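Local coordinates for ABC transporter, substrate binding protein (Mannopine) (Agrobacterium fabrum, PDB 5L9S), which serves as the periplasmic substrate-binding protein of an ABC transporter, probably for the opine mannopine, at residues Asn56-Asp60 and Val241-Arg247; Glu66-Ser71 and Pro305-Asn311; Pro124-Ala128 and Trp226-Phe232. All coordinates share one frame. Residues are numbered along the deposited sequence.

Contact 1: residues Asn56-Asp60 and Val241-Arg247; sequences NVTWD and VRGAPNR
Two loops meet here, with D60 as the polar centre. Segment 56-60 leads from helix 41-53 into strand 61-65, segment 241-247 from strand 224-240 into helix 247-258. The closest CA pair is D60 and A244, 4.5 Å apart. V241 N donates to D60 O at 2.9 Å, at the end of the antiparallel pairing of strands 61-65 and 224-240. D60 takes the m rotamer, and its OD1 accepts at 2.7 Å from N246 N, the N-cap residue of helix 247-258. D60 OD2 accepts from V6 N in strand 4-9, and the D60 backbone also bonds V6. G243 turns the chain with phi 66° and psi 50°. V57 points into this turn: its CG1 lies 4.0 Å from V241 CG1, and its CG2 4.1 Å from P245 CD. W59 turns away and packs on helix 41-53. R247 forms a salt bridge with E79, and R242 NH2 donates to F75 O. In this strand-to-helix turn, one buried carboxylate thus satisfies two backbone amides, tying the helix start to strand 4-9.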
loop_
_atom_site.group_PDB
_atom_site.type_symbol
_atom_site.label_atom_id
_atom_site.label_comp_id
_atom_site.label_asym_id
_atom_site.label_seq_id
_atom_site.Cartn_x
_atom_site.Cartn_y
_atom_site.Cartn_z
ATOM N N ASN A 56 -19.654 23.616 5.480
ATOM C CA ASN A 56 -20.339 22.708 4.571
ATOM C C ASN A 56 -19.586 21.395 4.210
ATOM O O ASN A 56 -19.060 21.207 3.098
ATOM C CB ASN A 56 -20.769 23.457 3.306
ATOM C CG ASN A 56 -21.906 22.802 2.549
ATOM O OD1 ASN A 56 -22.263 23.227 1.441
ATOM N ND2 ASN A 56 -22.515 21.759 3.122
ATOM N N VAL A 57 -19.656 20.452 5.148
ATOM C CA VAL A 57 -19.103 19.120 5.019
ATOM C C VAL A 57 -20.140 18.273 4.297
ATOM O O VAL A 57 -21.223 18.027 4.834
ATOM C CB VAL A 57 -18.699 18.495 6.383
ATOM C CG1 VAL A 57 -17.282 18.883 6.774
ATOM C CG2 VAL A 57 -19.692 18.864 7.483
ATOM N N THR A 58 -19.825 17.855 3.066
ATOM C CA THR A 58 -20.725 17.021 2.296
ATOM C C THR A 58 -20.407 15.551 2.532
ATOM O O THR A 58 -21.328 14.758 2.695
ATOM C CB THR A 58 -20.739 17.450 0.830
ATOM O OG1 THR A 58 -21.225 18.794 0.760
ATOM C CG2 THR A 58 -21.635 16.556 -0.046
ATOM N N TRP A 59 -19.113 15.216 2.626
ATOM C CA TRP A 59 -18.557 13.871 2.758
ATOM C C TRP A 59 -18.355 13.436 4.211
ATOM O O TRP A 59 -18.054 14.264 5.070
ATOM C CB TRP A 59 -17.225 13.767 2.008
ATOM C CG TRP A 59 -17.220 14.105 0.546
ATOM C CD1 TRP A 59 -18.287 14.402 -0.249
ATOM C CD2 TRP A 59 -16.061 14.165 -0.295
ATOM N NE1 TRP A 59 -17.863 14.659 -1.533
ATOM C CE2 TRP A 59 -16.504 14.508 -1.593
ATOM C CE3 TRP A 59 -14.678 13.954 -0.075
ATOM C CZ2 TRP A 59 -15.619 14.671 -2.663
ATOM C CZ3 TRP A 59 -13.800 14.091 -1.142
ATOM C CH2 TRP A 59 -14.272 14.425 -2.422
ATOM N N ASP A 60 -18.520 12.131 4.474
ATOM C CA ASP A 60 -18.349 11.513 5.783
ATOM C C ASP A 60 -17.005 10.786 5.860
ATOM O O ASP A 60 -16.311 10.848 6.881
ATOM C CB ASP A 60 -19.478 10.499 6.041
ATOM C CG ASP A 60 -20.859 11.103 6.116
ATOM O OD1 ASP A 60 -21.136 11.810 7.090
ATOM O OD2 ASP A 60 -21.680 10.816 5.230
ATOM N N VAL A 241 -14.028 12.376 7.886
ATOM C CA VAL A 241 -13.976 13.820 7.622
ATOM C C VAL A 241 -14.395 14.608 8.852
ATOM O O VAL A 241 -15.421 14.297 9.472
ATOM C CB VAL A 241 -14.792 14.218 6.365
ATOM C CG1 VAL A 241 -14.928 15.737 6.228
ATOM C CG2 VAL A 241 -14.178 13.619 5.104
ATOM N N ARG A 242 -13.579 15.625 9.206
ATOM C CA ARG A 242 -13.797 16.483 10.365
ATOM C C ARG A 242 -15.226 16.998 10.431
ATOM O O ARG A 242 -15.664 17.779 9.576
ATOM C CB ARG A 242 -12.775 17.616 10.419
ATOM C CG ARG A 242 -12.299 17.900 11.826
ATOM C CD ARG A 242 -11.250 18.985 11.831
ATOM N NE ARG A 242 -9.981 18.505 12.375
ATOM C CZ ARG A 242 -9.276 19.139 13.307
ATOM N NH1 ARG A 242 -9.700 20.301 13.796
ATOM N NH2 ARG A 242 -8.135 18.626 13.746
ATOM N N GLY A 243 -15.952 16.476 11.419
ATOM C CA GLY A 243 -17.351 16.796 11.674
ATOM C C GLY A 243 -18.269 16.331 10.563
ATOM O O GLY A 243 -19.070 17.111 10.057
ATOM N N ALA A 244 -18.134 15.061 10.156
ATOM C CA ALA A 244 -18.933 14.463 9.094
ATOM C C ALA A 244 -20.448 14.593 9.406
ATOM O O ALA A 244 -20.819 14.506 10.587
ATOM C CB ALA A 244 -18.552 13.005 8.951
ATOM N N PRO A 245 -21.335 14.828 8.400
ATOM C CA PRO A 245 -22.777 14.942 8.717
ATOM C C PRO A 245 -23.392 13.701 9.379
ATOM O O PRO A 245 -24.136 13.821 10.353
ATOM C CB PRO A 245 -23.427 15.266 7.366
ATOM C CG PRO A 245 -22.447 14.873 6.345
ATOM C CD PRO A 245 -21.083 14.999 6.952
ATOM N N ASN A 246 -23.044 12.506 8.860
ATOM C CA ASN A 246 -23.504 11.189 9.307
ATOM C C ASN A 246 -22.359 10.420 9.996
ATOM O O ASN A 246 -22.091 9.266 9.650
ATOM C CB ASN A 246 -24.069 10.393 8.110
ATOM C CG ASN A 246 -24.878 11.203 7.120
ATOM O OD1 ASN A 246 -24.333 11.844 6.215
ATOM N ND2 ASN A 246 -26.193 11.161 7.237
ATOM N N ARG A 247 -21.711 11.065 10.987
ATOM C CA ARG A 247 -20.573 10.565 11.777
ATOM C C ARG A 247 -20.763 9.124 12.306
ATOM O O ARG A 247 -19.903 8.263 12.086
ATOM C CB ARG A 247 -20.260 11.536 12.944
ATOM C CG ARG A 247 -18.803 11.496 13.427
ATOM C CD ARG A 247 -18.634 11.921 14.879
ATOM N NE ARG A 247 -19.011 10.857 15.814
ATOM C CZ ARG A 247 -18.178 10.245 16.653
ATOM N NH1 ARG A 247 -16.901 10.603 16.713
ATOM N NH2 ARG A 247 -18.617 9.273 17.443
#

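Contact 2: residues Glu66-Ser71 and Pro305-Asn311; sequences EIQAGS and PDAQWIN
This packing contact sets the start of the C-terminal helix, with the residues before it, on the turn after strand 61-65 of the periplasmic binding protein fold. One side-chain to backbone hydrogen bond fixes it. Segment 66-71 leads to helix 72-77, segment 305-311 into helix 307-325. The CA atoms of I67 and A307 are 4.8 Å apart, those of S71 and N311 5.9 Å. Residues 66-68 have helical phi/psi. A cis peptide joins A69 to G70 (phi 120°, psi -105°). S71 N and S71 OG donate to Q68 O, at 3.0 and 2.9 Å. N311, rotamer m, points toward the turn; its ND2 donates to I67 O and, in its own helix, to A307 O, at 2.7 Å each. I67, chi1 m, places CG2 3.7 Å from I310 CG2 and CD1 4.0 Å from P305 CB. A307 CB lies 4.3 Å from G70 CA. D306 N-caps the helix: its OD1 accepts weakly from W309 N at 3.3 Å. E66, chi1 p, brings CD to 3.6 Å from P305 CG; its carboxylate bonds G235 N and forms a salt bridge with K105. Strand 224-240 touches E66 and I67, while W149 of helix 149-158 packs against I67, P305 and I310.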
loop_
_atom_site.group_PDB
_atom_site.type_symbol
_atom_site.label_atom_id
_atom_site.label_comp_id
_atom_site.label_asym_id
_atom_site.label_seq_id
_atom_site.Cartn_x
_atom_site.Cartn_y
_atom_site.Cartn_z
ATOM N N GLU A 66 -1.790 5.365 3.427
ATOM C CA GLU A 66 -1.479 5.339 4.857
ATOM C C GLU A 66 -0.398 6.342 5.292
ATOM O O GLU A 66 -0.440 6.843 6.416
ATOM C CB GLU A 66 -1.159 3.914 5.343
ATOM C CG GLU A 66 0.145 3.270 4.884
ATOM C CD GLU A 66 0.404 1.945 5.581
ATOM O OE1 GLU A 66 0.571 1.944 6.821
ATOM O OE2 GLU A 66 0.378 0.900 4.895
ATOM N N ILE A 67 0.529 6.670 4.392
ATOM C CA ILE A 67 1.580 7.645 4.672
ATOM C C ILE A 67 0.983 9.047 4.670
ATOM O O ILE A 67 1.378 9.870 5.484
ATOM C CB ILE A 67 2.824 7.459 3.751
ATOM C CG1 ILE A 67 3.543 6.161 4.130
ATOM C CG2 ILE A 67 3.797 8.677 3.841
ATOM C CD1 ILE A 67 4.155 5.502 3.025
ATOM N N GLN A 68 -0.012 9.306 3.812
ATOM C CA GLN A 68 -0.661 10.604 3.823
ATOM C C GLN A 68 -1.630 10.696 5.034
ATOM O O GLN A 68 -1.864 11.797 5.537
ATOM C CB GLN A 68 -1.351 10.891 2.459
ATOM C CG GLN A 68 -2.222 12.168 2.385
ATOM C CD GLN A 68 -1.495 13.497 2.552
ATOM O OE1 GLN A 68 -0.354 13.707 2.118
ATOM N NE2 GLN A 68 -2.177 14.461 3.139
ATOM N N ALA A 69 -2.062 9.537 5.584
ATOM C CA ALA A 69 -3.040 9.444 6.667
ATOM C C ALA A 69 -2.572 9.300 8.182
ATOM O O ALA A 69 -3.435 9.019 8.984
ATOM C CB ALA A 69 -3.999 8.306 6.354
ATOM N N GLY A 70 -1.355 9.545 8.645
ATOM C CA GLY A 70 -0.141 9.951 7.989
ATOM C C GLY A 70 0.347 11.275 8.531
ATOM O O GLY A 70 0.833 11.365 9.660
ATOM N N SER A 71 0.148 12.319 7.725
ATOM C CA SER A 71 0.614 13.684 7.893
ATOM C C SER A 71 -0.216 14.543 8.819
ATOM O O SER A 71 -1.399 14.267 9.035
ATOM C CB SER A 71 0.709 14.353 6.521
ATOM O OG SER A 71 -0.539 14.348 5.845
ATOM N N PRO A 305 5.607 0.622 6.695
ATOM C CA PRO A 305 6.144 1.994 6.792
ATOM C C PRO A 305 6.023 2.658 8.166
ATOM O O PRO A 305 5.072 2.387 8.908
ATOM C CB PRO A 305 5.301 2.763 5.752
ATOM C CG PRO A 305 4.009 2.014 5.684
ATOM C CD PRO A 305 4.428 0.574 5.798
ATOM N N ASP A 306 6.981 3.529 8.490
ATOM C CA ASP A 306 6.916 4.399 9.662
ATOM C C ASP A 306 6.426 5.721 9.038
ATOM O O ASP A 306 7.228 6.477 8.483
ATOM C CB ASP A 306 8.287 4.574 10.348
ATOM C CG ASP A 306 8.342 5.575 11.509
ATOM O OD1 ASP A 306 7.322 6.279 11.753
ATOM O OD2 ASP A 306 9.401 5.641 12.185
ATOM N N ALA A 307 5.101 5.942 9.053
ATOM C CA ALA A 307 4.472 7.128 8.479
ATOM C C ALA A 307 4.972 8.415 9.130
ATOM O O ALA A 307 5.146 9.409 8.428
ATOM C CB ALA A 307 2.958 7.029 8.586
ATOM N N GLN A 308 5.242 8.395 10.453
ATOM C CA GLN A 308 5.721 9.587 11.159
ATOM C C GLN A 308 7.049 10.081 10.593
ATOM O O GLN A 308 7.180 11.283 10.343
ATOM C CB GLN A 308 5.850 9.351 12.671
ATOM C CG GLN A 308 4.562 9.544 13.461
ATOM C CD GLN A 308 4.741 9.262 14.935
ATOM O OE1 GLN A 308 5.819 8.869 15.405
ATOM N NE2 GLN A 308 3.670 9.427 15.691
ATOM N N TRP A 309 8.026 9.158 10.383
ATOM C CA TRP A 309 9.351 9.471 9.858
ATOM C C TRP A 309 9.317 9.918 8.391
ATOM O O TRP A 309 9.922 10.942 8.055
ATOM C CB TRP A 309 10.328 8.303 10.078
ATOM C CG TRP A 309 11.751 8.614 9.698
ATOM C CD1 TRP A 309 12.741 9.055 10.524
ATOM C CD2 TRP A 309 12.322 8.564 8.376
ATOM N NE1 TRP A 309 13.901 9.260 9.808
ATOM C CE2 TRP A 309 13.672 8.968 8.489
ATOM C CE3 TRP A 309 11.827 8.197 7.110
ATOM C CZ2 TRP A 309 14.532 9.020 7.385
ATOM C CZ3 TRP A 309 12.668 8.283 6.014
ATOM C CH2 TRP A 309 14.004 8.694 6.155
ATOM N N ILE A 310 8.623 9.159 7.521
ATOM C CA ILE A 310 8.504 9.482 6.090
ATOM C C ILE A 310 7.961 10.916 5.870
ATOM O O ILE A 310 8.540 11.660 5.070
ATOM C CB ILE A 310 7.705 8.399 5.300
ATOM C CG1 ILE A 310 8.429 7.028 5.372
ATOM C CG2 ILE A 310 7.483 8.831 3.829
ATOM C CD1 ILE A 310 7.552 5.859 5.190
ATOM N N ASN A 311 6.889 11.307 6.610
ATOM C CA ASN A 311 6.270 12.635 6.502
ATOM C C ASN A 311 7.182 13.744 6.968
ATOM O O ASN A 311 7.247 14.793 6.326
ATOM C CB ASN A 311 4.939 12.704 7.227
ATOM C CG ASN A 311 3.825 12.054 6.469
ATOM O OD1 ASN A 311 3.364 12.543 5.410
ATOM N ND2 ASN A 311 3.375 10.930 7.005
#

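Contact 3: residues Pro124-Ala128 and Trp226-Phe232; sequences PQTWA and WSYDGAF
Segment 124-128 runs as a loop into the short helix 127-130. Segment 226-232 is a bent part of strand 224-240, turning a corner at D229 and G230. Y228 to A231 form a type II beta turn, closed by A231 N to Y228 O at 3.2 Å, with G230 at phi 70° and psi 20°. The CA atoms of Q125 and S227 lie 5.5 Å apart, those of T126 and D229 5.8 Å. S227, rotamer t, donates from OG to Q125 O at 2.6 Å. The same OG accepts from D229 N at 3.2 Å, an ST turn. W127 has chi1 m and chi2 121°, and its NE1 donates to G230 O, near the ring plane, at 2.8 Å. W127 CZ2 is 3.6 Å from F232 CE2; the rings are nearly parallel but barely overlap. T126, the N-cap residue of helix 127-130, puts CG2 3.4 Å from D229 OD1 and accepts from D129 N through OG1. W127 also packs on A154 and L157 of helix 149-158. The hydroxyl and the indole NH each find a backbone carbonyl beside a single apolar pair, W127 with F232, holding the loop and start of helix 127-130 to the bend of strand 224-240.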
loop_
_atom_site.group_PDB
_atom_site.type_symbol
_atom_site.label_atom_id
_atom_site.label_comp_id
_atom_site.label_asym_id
_atom_site.label_seq_id
_atom_site.Cartn_x
_atom_site.Cartn_y
_atom_site.Cartn_z
ATOM N N PRO A 124 17.297 -14.297 -7.384
ATOM C CA PRO A 124 17.542 -13.483 -6.177
ATOM C C PRO A 124 16.359 -13.546 -5.215
ATOM O O PRO A 124 15.209 -13.499 -5.654
ATOM C CB PRO A 124 17.749 -12.063 -6.719
ATOM C CG PRO A 124 17.609 -12.149 -8.191
ATOM C CD PRO A 124 17.031 -13.451 -8.569
ATOM N N GLN A 125 16.630 -13.663 -3.906
ATOM C CA GLN A 125 15.536 -13.780 -2.939
ATOM C C GLN A 125 15.476 -12.630 -1.921
ATOM O O GLN A 125 14.462 -12.472 -1.241
ATOM C CB GLN A 125 15.566 -15.158 -2.253
ATOM C CG GLN A 125 15.308 -16.342 -3.216
ATOM C CD GLN A 125 14.065 -16.154 -4.070
ATOM O OE1 GLN A 125 12.936 -16.044 -3.583
ATOM N NE2 GLN A 125 14.244 -16.102 -5.380
ATOM N N THR A 126 16.545 -11.818 -1.825
ATOM C CA THR A 126 16.617 -10.699 -0.899
ATOM C C THR A 126 17.077 -9.445 -1.612
ATOM O O THR A 126 17.559 -9.519 -2.739
ATOM C CB THR A 126 17.576 -11.011 0.256
ATOM O OG1 THR A 126 18.882 -11.141 -0.271
ATOM C CG2 THR A 126 17.191 -12.262 1.031
ATOM N N TRP A 127 16.982 -8.288 -0.944
ATOM C CA TRP A 127 17.497 -7.035 -1.477
ATOM C C TRP A 127 19.044 -7.121 -1.631
ATOM O O TRP A 127 19.594 -6.550 -2.570
ATOM C CB TRP A 127 17.058 -5.848 -0.603
ATOM C CG TRP A 127 15.568 -5.633 -0.600
ATOM C CD1 TRP A 127 14.734 -5.643 0.487
ATOM C CD2 TRP A 127 14.740 -5.351 -1.741
ATOM N NE1 TRP A 127 13.447 -5.374 0.098
ATOM C CE2 TRP A 127 13.418 -5.199 -1.267
ATOM C CE3 TRP A 127 14.997 -5.173 -3.121
ATOM C CZ2 TRP A 127 12.343 -4.944 -2.130
ATOM C CZ3 TRP A 127 13.936 -4.923 -3.973
ATOM C CH2 TRP A 127 12.627 -4.810 -3.480
ATOM N N ALA A 128 19.724 -7.901 -0.758
ATOM C CA ALA A 128 21.171 -8.125 -0.846
ATOM C C ALA A 128 21.514 -8.829 -2.151
ATOM O O ALA A 128 22.533 -8.497 -2.760
ATOM C CB ALA A 128 21.653 -8.947 0.336
ATOM N N TRP A 226 8.819 -13.750 -7.681
ATOM C CA TRP A 226 8.998 -12.669 -6.729
ATOM C C TRP A 226 9.287 -13.217 -5.364
ATOM O O TRP A 226 9.064 -14.410 -5.114
ATOM C CB TRP A 226 7.816 -11.675 -6.712
ATOM C CG TRP A 226 6.474 -12.311 -6.529
ATOM C CD1 TRP A 226 5.874 -12.655 -5.356
ATOM C CD2 TRP A 226 5.556 -12.668 -7.569
ATOM N NE1 TRP A 226 4.640 -13.219 -5.602
ATOM C CE2 TRP A 226 4.419 -13.232 -6.951
ATOM C CE3 TRP A 226 5.593 -12.584 -8.969
ATOM C CZ2 TRP A 226 3.319 -13.674 -7.680
ATOM C CZ3 TRP A 226 4.513 -13.054 -9.691
ATOM C CH2 TRP A 226 3.395 -13.588 -9.050
ATOM N N SER A 227 9.817 -12.349 -4.484
ATOM C CA SER A 227 10.115 -12.717 -3.106
ATOM C C SER A 227 9.433 -11.769 -2.100
ATOM O O SER A 227 9.431 -10.557 -2.313
ATOM C CB SER A 227 11.625 -12.756 -2.906
ATOM O OG SER A 227 11.887 -12.915 -1.527
ATOM N N TYR A 228 8.880 -12.318 -1.001
ATOM C CA TYR A 228 8.246 -11.511 0.065
ATOM C C TYR A 228 9.230 -11.052 1.121
ATOM O O TYR A 228 8.829 -10.326 2.016
ATOM C CB TYR A 228 7.041 -12.223 0.726
ATOM C CG TYR A 228 5.971 -12.629 -0.258
ATOM C CD1 TYR A 228 5.276 -11.675 -0.999
ATOM C CD2 TYR A 228 5.658 -13.964 -0.458
ATOM C CE1 TYR A 228 4.334 -12.051 -1.954
ATOM C CE2 TYR A 228 4.724 -14.350 -1.408
ATOM C CZ TYR A 228 4.060 -13.391 -2.150
ATOM O OH TYR A 228 3.139 -13.794 -3.083
ATOM N N ASP A 229 10.505 -11.452 1.017
ATOM C CA ASP A 229 11.558 -11.069 1.947
ATOM C C ASP A 229 11.875 -9.579 1.730
ATOM O O ASP A 229 12.287 -9.171 0.622
ATOM C CB ASP A 229 12.802 -11.941 1.738
ATOM C CG ASP A 229 13.776 -11.908 2.887
ATOM O OD1 ASP A 229 14.657 -11.016 2.887
ATOM O OD2 ASP A 229 13.719 -12.831 3.739
ATOM N N GLY A 230 11.587 -8.783 2.771
ATOM C CA GLY A 230 11.763 -7.341 2.765
ATOM C C GLY A 230 10.789 -6.602 1.862
ATOM O O GLY A 230 11.052 -5.454 1.484
ATOM N N ALA A 231 9.649 -7.246 1.510
ATOM C CA ALA A 231 8.622 -6.604 0.680
ATOM C C ALA A 231 7.995 -5.440 1.449
ATOM O O ALA A 231 7.846 -5.514 2.660
ATOM C CB ALA A 231 7.543 -7.612 0.308
ATOM N N PHE A 232 7.665 -4.356 0.758
ATOM C CA PHE A 232 7.057 -3.194 1.389
ATOM C C PHE A 232 5.528 -3.263 1.276
ATOM O O PHE A 232 4.979 -3.208 0.169
ATOM C CB PHE A 232 7.652 -1.898 0.818
ATOM C CG PHE A 232 9.163 -1.846 0.913
ATOM C CD1 PHE A 232 9.795 -1.413 2.081
ATOM C CD2 PHE A 232 9.959 -2.225 -0.166
ATOM C CE1 PHE A 232 11.191 -1.398 2.180
ATOM C CE2 PHE A 232 11.360 -2.195 -0.067
ATOM C CZ PHE A 232 11.963 -1.796 1.107
#

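How the contacts relate
Contacts 1 and 3 lie on opposite sides of the chain's centre, with centres about 41 Å apart. Contact 2 lies between them, its centre about 23 Å from that of contact 1 and 22 Å from that of contact 3, and nearest the chain's centre. All three are partly buried. Contact 1 has the most exposed residues; contacts 2 and 3 have none among those that touch. Strand 224-240 relates them: it contains one segment of contact 3, precedes one of contact 1 and borders contact 2. Strand 61-65 links contacts 1 and 2, and helix 149-158 packs on contacts 2 and 3. A carboxylate and a backbone pair hold contact 1, an amide contact 2, a hydroxyl and an indole contact 3.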